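Local coordinates for protein YCAC GENE product (PDB 1YAC) that is probably a hydrolase of unknown specificity, an octameric member of the isochorismatase-like family from Escherichia coli, at residues Y5-K10 against V168-R174; D12-V18 against K105-A111. The contacts are given in a common frame with arbitrary orientation. Residues are numbered along the deposited sequence.

Contact 1: Y5-K10 against V168-R174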
loop_
_atom_site.group_PDB
_atom_site.type_symbol
_atom_site.label_atom_id
_atom_site.label_comp_id
_atom_site.label_asym_id
_atom_site.label_seq_id
_atom_site.Cartn_x
_atom_site.Cartn_y
_atom_site.Cartn_z
ATOM N N TYR A 5 19.646 -18.098 -23.767
ATOM C CA TYR A 5 19.721 -16.932 -22.893
ATOM C C TYR A 5 20.271 -15.828 -23.813
ATOM O O TYR A 5 21.457 -15.842 -24.162
ATOM C CB TYR A 5 20.684 -17.241 -21.743
ATOM C CG TYR A 5 21.063 -16.107 -20.803
ATOM C CD1 TYR A 5 20.337 -14.906 -20.746
ATOM C CD2 TYR A 5 22.145 -16.262 -19.949
ATOM C CE1 TYR A 5 20.699 -13.892 -19.839
ATOM C CE2 TYR A 5 22.518 -15.270 -19.056
ATOM C CZ TYR A 5 21.799 -14.092 -18.999
ATOM O OH TYR A 5 22.205 -13.127 -18.096
ATOM N N VAL A 6 19.388 -14.942 -24.275
ATOM C CA VAL A 6 19.769 -13.839 -25.163
ATOM C C VAL A 6 20.171 -12.680 -24.242
ATOM O O VAL A 6 19.339 -11.860 -23.830
ATOM C CB VAL A 6 18.583 -13.439 -26.101
ATOM C CG1 VAL A 6 18.978 -12.290 -27.046
ATOM C CG2 VAL A 6 18.129 -14.649 -26.898
ATOM N N ARG A 7 21.448 -12.666 -23.871
ATOM C CA ARG A 7 21.976 -11.655 -22.966
ATOM C C ARG A 7 22.679 -10.483 -23.630
ATOM O O ARG A 7 23.267 -10.619 -24.706
ATOM C CB ARG A 7 22.888 -12.300 -21.928
ATOM C CG ARG A 7 24.077 -13.075 -22.464
ATOM C CD ARG A 7 24.996 -13.405 -21.284
ATOM N NE ARG A 7 26.072 -14.339 -21.602
ATOM C CZ ARG A 7 26.978 -14.753 -20.720
ATOM N NH1 ARG A 7 26.941 -14.324 -19.465
ATOM N NH2 ARG A 7 27.934 -15.590 -21.092
ATOM N N LEU A 8 22.591 -9.326 -22.978
ATOM C CA LEU A 8 23.206 -8.101 -23.467
ATOM C C LEU A 8 24.691 -8.284 -23.694
ATOM O O LEU A 8 25.392 -8.895 -22.887
ATOM C CB LEU A 8 22.966 -6.953 -22.493
ATOM C CG LEU A 8 21.531 -6.424 -22.459
ATOM C CD1 LEU A 8 21.367 -5.445 -21.273
ATOM C CD2 LEU A 8 21.195 -5.743 -23.788
ATOM N N ASP A 9 25.136 -7.751 -24.823
ATOM C CA ASP A 9 26.512 -7.825 -25.272
ATOM C C ASP A 9 26.926 -6.374 -25.485
ATOM O O ASP A 9 26.411 -5.701 -26.374
ATOM C CB ASP A 9 26.531 -8.612 -26.582
ATOM C CG ASP A 9 27.921 -8.773 -27.172
ATOM O OD1 ASP A 9 28.868 -8.043 -26.790
ATOM O OD2 ASP A 9 28.049 -9.639 -28.065
ATOM N N LYS A 10 27.891 -5.909 -24.693
ATOM C CA LYS A 10 28.321 -4.506 -24.777
ATOM C C LYS A 10 28.841 -4.089 -26.157
ATOM O O LYS A 10 29.011 -2.911 -26.404
ATOM C CB LYS A 10 29.345 -4.161 -23.711
ATOM C CG LYS A 10 30.663 -4.899 -23.817
ATOM C CD LYS A 10 31.678 -4.316 -22.853
ATOM C CE LYS A 10 33.034 -5.004 -23.024
ATOM N NZ LYS A 10 34.136 -4.269 -22.317
ATOM N N VAL A 168 20.880 -4.418 -16.185
ATOM C CA VAL A 168 21.442 -4.073 -17.501
ATOM C C VAL A 168 22.973 -3.877 -17.373
ATOM O O VAL A 168 23.756 -4.467 -18.126
ATOM C CB VAL A 168 20.780 -2.753 -18.071
ATOM C CG1 VAL A 168 21.521 -2.252 -19.323
ATOM C CG2 VAL A 168 19.299 -2.991 -18.408
ATOM N N ALA A 169 23.393 -3.087 -16.389
ATOM C CA ALA A 169 24.810 -2.827 -16.185
ATOM C C ALA A 169 25.590 -4.117 -15.915
ATOM O O ALA A 169 26.690 -4.313 -16.442
ATOM C CB ALA A 169 25.008 -1.836 -15.043
ATOM N N CYS A 170 25.021 -4.989 -15.090
ATOM C CA CYS A 170 25.677 -6.245 -14.730
ATOM C C CYS A 170 25.780 -7.224 -15.885
ATOM O O CYS A 170 26.771 -7.964 -16.003
ATOM C CB CYS A 170 24.962 -6.907 -13.552
ATOM S SG CYS A 170 25.223 -6.089 -11.963
ATOM N N GLU A 171 24.745 -7.270 -16.719
ATOM C CA GLU A 171 24.769 -8.175 -17.858
ATOM C C GLU A 171 25.768 -7.668 -18.904
ATOM O O GLU A 171 26.422 -8.456 -19.587
ATOM C CB GLU A 171 23.372 -8.329 -18.458
ATOM C CG GLU A 171 23.215 -9.603 -19.287
ATOM C CD GLU A 171 21.770 -9.960 -19.531
ATOM O OE1 GLU A 171 21.209 -10.669 -18.682
ATOM O OE2 GLU A 171 21.195 -9.552 -20.566
ATOM N N LEU A 172 25.890 -6.351 -19.020
ATOM C CA LEU A 172 26.826 -5.750 -19.964
ATOM C C LEU A 172 28.281 -5.918 -19.512
ATOM O O LEU A 172 29.155 -6.252 -20.321
ATOM C CB LEU A 172 26.539 -4.255 -20.124
ATOM C CG LEU A 172 25.323 -3.854 -20.953
ATOM C CD1 LEU A 172 25.013 -2.384 -20.731
ATOM C CD2 LEU A 172 25.583 -4.130 -22.417
ATOM N N HIS A 173 28.534 -5.679 -18.230
ATOM C CA HIS A 173 29.877 -5.743 -17.689
ATOM C C HIS A 173 30.427 -7.153 -17.627
ATOM O O HIS A 173 31.618 -7.369 -17.880
ATOM C CB HIS A 173 29.930 -5.115 -16.289
ATOM C CG HIS A 173 31.295 -4.639 -15.892
ATOM N ND1 HIS A 173 32.021 -5.217 -14.873
ATOM C CD2 HIS A 173 32.039 -3.601 -16.346
ATOM C CE1 HIS A 173 33.152 -4.550 -14.710
ATOM N NE2 HIS A 173 33.188 -3.567 -15.587
ATOM N N ARG A 174 29.590 -8.098 -17.208
ATOM C CA ARG A 174 29.977 -9.518 -17.109
ATOM C C ARG A 174 30.978 -9.889 -16.024
ATOM O O ARG A 174 30.763 -10.862 -15.292
ATOM C CB ARG A 174 30.555 -10.025 -18.437
ATOM C CG ARG A 174 29.650 -9.919 -19.632
ATOM C CD ARG A 174 28.434 -10.808 -19.502
ATOM N NE ARG A 174 27.624 -10.709 -20.711
ATOM C CZ ARG A 174 27.892 -11.360 -21.837
ATOM N NH1 ARG A 174 28.941 -12.174 -21.897
ATOM N NH2 ARG A 174 27.145 -11.158 -22.919
HETATM O O HOH W 1 28.637 -7.636 -22.628
#

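Contact 2: D12-V18 against K105-A111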
loop_
_atom_site.group_PDB
_atom_site.type_symbol
_atom_site.label_atom_id
_atom_site.label_comp_id
_atom_site.label_asym_id
_atom_site.label_seq_id
_atom_site.Cartn_x
_atom_site.Cartn_y
_atom_site.Cartn_z
ATOM N N ASP A 12 27.267 -5.311 -28.981
ATOM C CA ASP A 12 26.158 -5.455 -29.913
ATOM C C ASP A 12 24.866 -4.806 -29.414
ATOM O O ASP A 12 23.762 -5.206 -29.804
ATOM C CB ASP A 12 25.893 -6.948 -30.227
ATOM C CG ASP A 12 25.248 -7.162 -31.577
ATOM O OD1 ASP A 12 25.152 -6.222 -32.401
ATOM O OD2 ASP A 12 24.832 -8.296 -31.821
ATOM N N ALA A 13 25.005 -3.728 -28.648
ATOM C CA ALA A 13 23.843 -3.043 -28.081
ATOM C C ALA A 13 23.858 -1.529 -28.226
ATOM O O ALA A 13 24.908 -0.894 -28.083
ATOM C CB ALA A 13 23.704 -3.401 -26.589
ATOM N N ALA A 14 22.692 -0.965 -28.524
ATOM C CA ALA A 14 22.541 0.482 -28.633
ATOM C C ALA A 14 21.477 0.882 -27.604
ATOM O O ALA A 14 20.618 0.072 -27.219
ATOM C CB ALA A 14 22.102 0.892 -30.029
ATOM N N VAL A 15 21.550 2.120 -27.143
ATOM C CA VAL A 15 20.600 2.612 -26.155
ATOM C C VAL A 15 19.703 3.668 -26.783
ATOM O O VAL A 15 20.203 4.582 -27.443
ATOM C CB VAL A 15 21.346 3.213 -24.939
ATOM C CG1 VAL A 15 20.352 3.818 -23.928
ATOM C CG2 VAL A 15 22.179 2.143 -24.266
ATOM N N LEU A 16 18.387 3.514 -26.627
ATOM C CA LEU A 16 17.428 4.487 -27.162
ATOM C C LEU A 16 16.746 5.168 -25.985
ATOM O O LEU A 16 16.066 4.506 -25.195
ATOM C CB LEU A 16 16.350 3.814 -28.031
ATOM C CG LEU A 16 16.708 2.759 -29.086
ATOM C CD1 LEU A 16 15.482 2.463 -29.950
ATOM C CD2 LEU A 16 17.878 3.193 -29.936
ATOM N N LEU A 17 16.952 6.478 -25.851
ATOM C CA LEU A 17 16.349 7.254 -24.768
ATOM C C LEU A 17 15.245 8.088 -25.406
ATOM O O LEU A 17 15.509 9.093 -26.075
ATOM C CB LEU A 17 17.406 8.119 -24.084
ATOM C CG LEU A 17 18.590 7.328 -23.507
ATOM C CD1 LEU A 17 19.556 8.280 -22.800
ATOM C CD2 LEU A 17 18.082 6.261 -22.523
ATOM N N VAL A 18 14.005 7.684 -25.153
ATOM C CA VAL A 18 12.841 8.303 -25.763
ATOM C C VAL A 18 11.966 9.223 -24.911
ATOM O O VAL A 18 11.284 8.777 -23.983
ATOM C CB VAL A 18 11.919 7.194 -26.369
ATOM C CG1 VAL A 18 10.870 7.804 -27.312
ATOM C CG2 VAL A 18 12.756 6.125 -27.094
ATOM N N LYS A 105 23.818 -2.222 -34.358
ATOM C CA LYS A 105 23.598 -3.089 -33.198
ATOM C C LYS A 105 22.300 -3.882 -33.278
ATOM O O LYS A 105 21.255 -3.341 -33.627
ATOM C CB LYS A 105 23.622 -2.272 -31.898
ATOM C CG LYS A 105 24.876 -1.422 -31.729
ATOM C CD LYS A 105 26.138 -2.228 -31.928
ATOM C CE LYS A 105 27.361 -1.349 -31.819
ATOM N NZ LYS A 105 28.612 -2.124 -32.061
ATOM N N LYS A 106 22.386 -5.166 -32.936
ATOM C CA LYS A 106 21.243 -6.074 -32.943
ATOM C C LYS A 106 20.342 -5.892 -31.704
ATOM O O LYS A 106 19.123 -6.113 -31.769
ATOM C CB LYS A 106 21.767 -7.509 -32.998
ATOM C CG LYS A 106 20.735 -8.619 -32.851
ATOM C CD LYS A 106 19.798 -8.650 -34.003
ATOM C CE LYS A 106 19.070 -9.968 -34.087
ATOM N NZ LYS A 106 18.382 -10.041 -35.411
ATOM N N GLN A 107 20.950 -5.531 -30.574
ATOM C CA GLN A 107 20.210 -5.372 -29.327
ATOM C C GLN A 107 19.912 -3.911 -29.059
ATOM O O GLN A 107 20.786 -3.059 -29.209
ATOM C CB GLN A 107 21.023 -5.949 -28.174
ATOM C CG GLN A 107 21.433 -7.403 -28.387
ATOM C CD GLN A 107 22.339 -7.907 -27.291
ATOM O OE1 GLN A 107 23.030 -7.131 -26.619
ATOM N NE2 GLN A 107 22.358 -9.213 -27.108
ATOM N N LEU A 108 18.688 -3.629 -28.632
ATOM C CA LEU A 108 18.285 -2.262 -28.331
ATOM C C LEU A 108 17.810 -2.197 -26.896
ATOM O O LEU A 108 16.918 -2.954 -26.499
ATOM C CB LEU A 108 17.140 -1.810 -29.239
ATOM C CG LEU A 108 17.364 -1.932 -30.744
ATOM C CD1 LEU A 108 16.137 -1.382 -31.503
ATOM C CD2 LEU A 108 18.631 -1.170 -31.120
ATOM N N ILE A 109 18.421 -1.303 -26.128
ATOM C CA ILE A 109 18.067 -1.078 -24.724
ATOM C C ILE A 109 17.208 0.178 -24.791
ATOM O O ILE A 109 17.700 1.258 -25.151
ATOM C CB ILE A 109 19.336 -0.829 -23.887
ATOM C CG1 ILE A 109 20.221 -2.074 -23.912
ATOM C CG2 ILE A 109 18.964 -0.439 -22.457
ATOM C CD1 ILE A 109 21.625 -1.836 -23.409
ATOM N N ILE A 110 15.929 0.051 -24.449
ATOM C CA ILE A 110 15.017 1.181 -24.564
ATOM C C ILE A 110 14.395 1.641 -23.250
ATOM O O ILE A 110 13.993 0.820 -22.425
ATOM C CB ILE A 110 13.865 0.827 -25.531
ATOM C CG1 ILE A 110 14.417 0.197 -26.810
ATOM C CG2 ILE A 110 13.068 2.084 -25.887
ATOM C CD1 ILE A 110 13.332 -0.236 -27.820
ATOM N N ALA A 111 14.288 2.961 -23.086
ATOM C CA ALA A 111 13.673 3.558 -21.898
ATOM C C ALA A 111 13.095 4.896 -22.332
ATOM O O ALA A 111 13.561 5.479 -23.313
ATOM C CB ALA A 111 14.700 3.751 -20.798
#

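Contact 1: Y5-K10 against V168-R174
Two positively charged guanidinium groups, of R7 and R174, lie flat on each other, with centres 3.7 Å apart and planes at 2°. In this three-layer alpha-beta-alpha sandwich, the contact joins the N-terminal loop before strand 13-18 to the end of helix 165-173. R174 leaves the helix with positive phi, and its side chain folds back so that R174 NE donates to E171 O at 2.8 Å. R7 also forms a salt bridge with D92 of the second subunit, which probably eases the closeness of the two positive charges. E171 reaches out from the helix to two points of the loop. E171 OE1 accepts from Y5 OH at 2.7 Å, and E171 OE2 from L8 N at 2.8 Å. R154 of the second subunit forms a salt bridge with the same carboxylate, so the contact is part of a subunit interface. L8 is the apolar centre: L8 CD1 lies 3.7 Å from V168 CG1, and L8 CB 3.9 Å from L172 CD2. K10 passes over L172, with K10 CA 3.6 Å from L172 CD2. A water accepts from K10 N at 2.8 Å and donates to L172 O at 2.7 Å. R174 NH2 donates to L8 O at 2.9 Å.

Contact 2: D12-V18 against K105-A111
D12, L16 and I109 bury the most surface where strand 13-18, with D12 just before it, pairs in parallel with strand 107-111. D12 O accepts from Q107 N at 2.9 Å, and D12 OD1 from K106 N at 3.0 Å. The carboxylate thus meets the backbone just before the second strand. I109 is paired with V15. I109 N donates to A14 O and I109 O accepts from L16 N, both at 2.8 Å. On the face that A13, V15 and I109 share, I109 CD1 packs 4.1 Å from both A13 CB and V15 CG2. L16 points to the other face, with A14, L108 and I110. There L16 CD1 lies 4.0 Å from I110 CG1 and 4.2 Å from L108 CD1. L16 O accepts from A111 N at 3.2 Å, and V18 N donates to A111 O at 2.9 Å. Strand 54-59 flanks strand 13-18 on its other edge, and strand 132-136 flanks the second strand. These are the two central strands of the parallel sheet in a three-layer alpha-beta-alpha sandwich, the isochorismatase-like fold.

The centres of the two contacts are about 12 Å apart. Along the chain, 5-10 leads almost directly into 12-18; 105-111 follows, and 168-174 comes last. Contact 2 thus falls between the two halves of contact 1. Contact 2 is in the middle of the sheet, while contact 1 brings helix 165-173 and the N-terminal loop together beside it. The two meet at Q107. Q107 OE1 is 2.8 Å from D9 N and Q107 NE2 is 2.9 Å from R7 O, both probable hydrogen bonds. L8 CD2 also packs 3.8 Å from I109 CG1. Contact 1 also borders the second subunit, so it lies between the sheet and that interface; no other chain of the assembly touches contact 2.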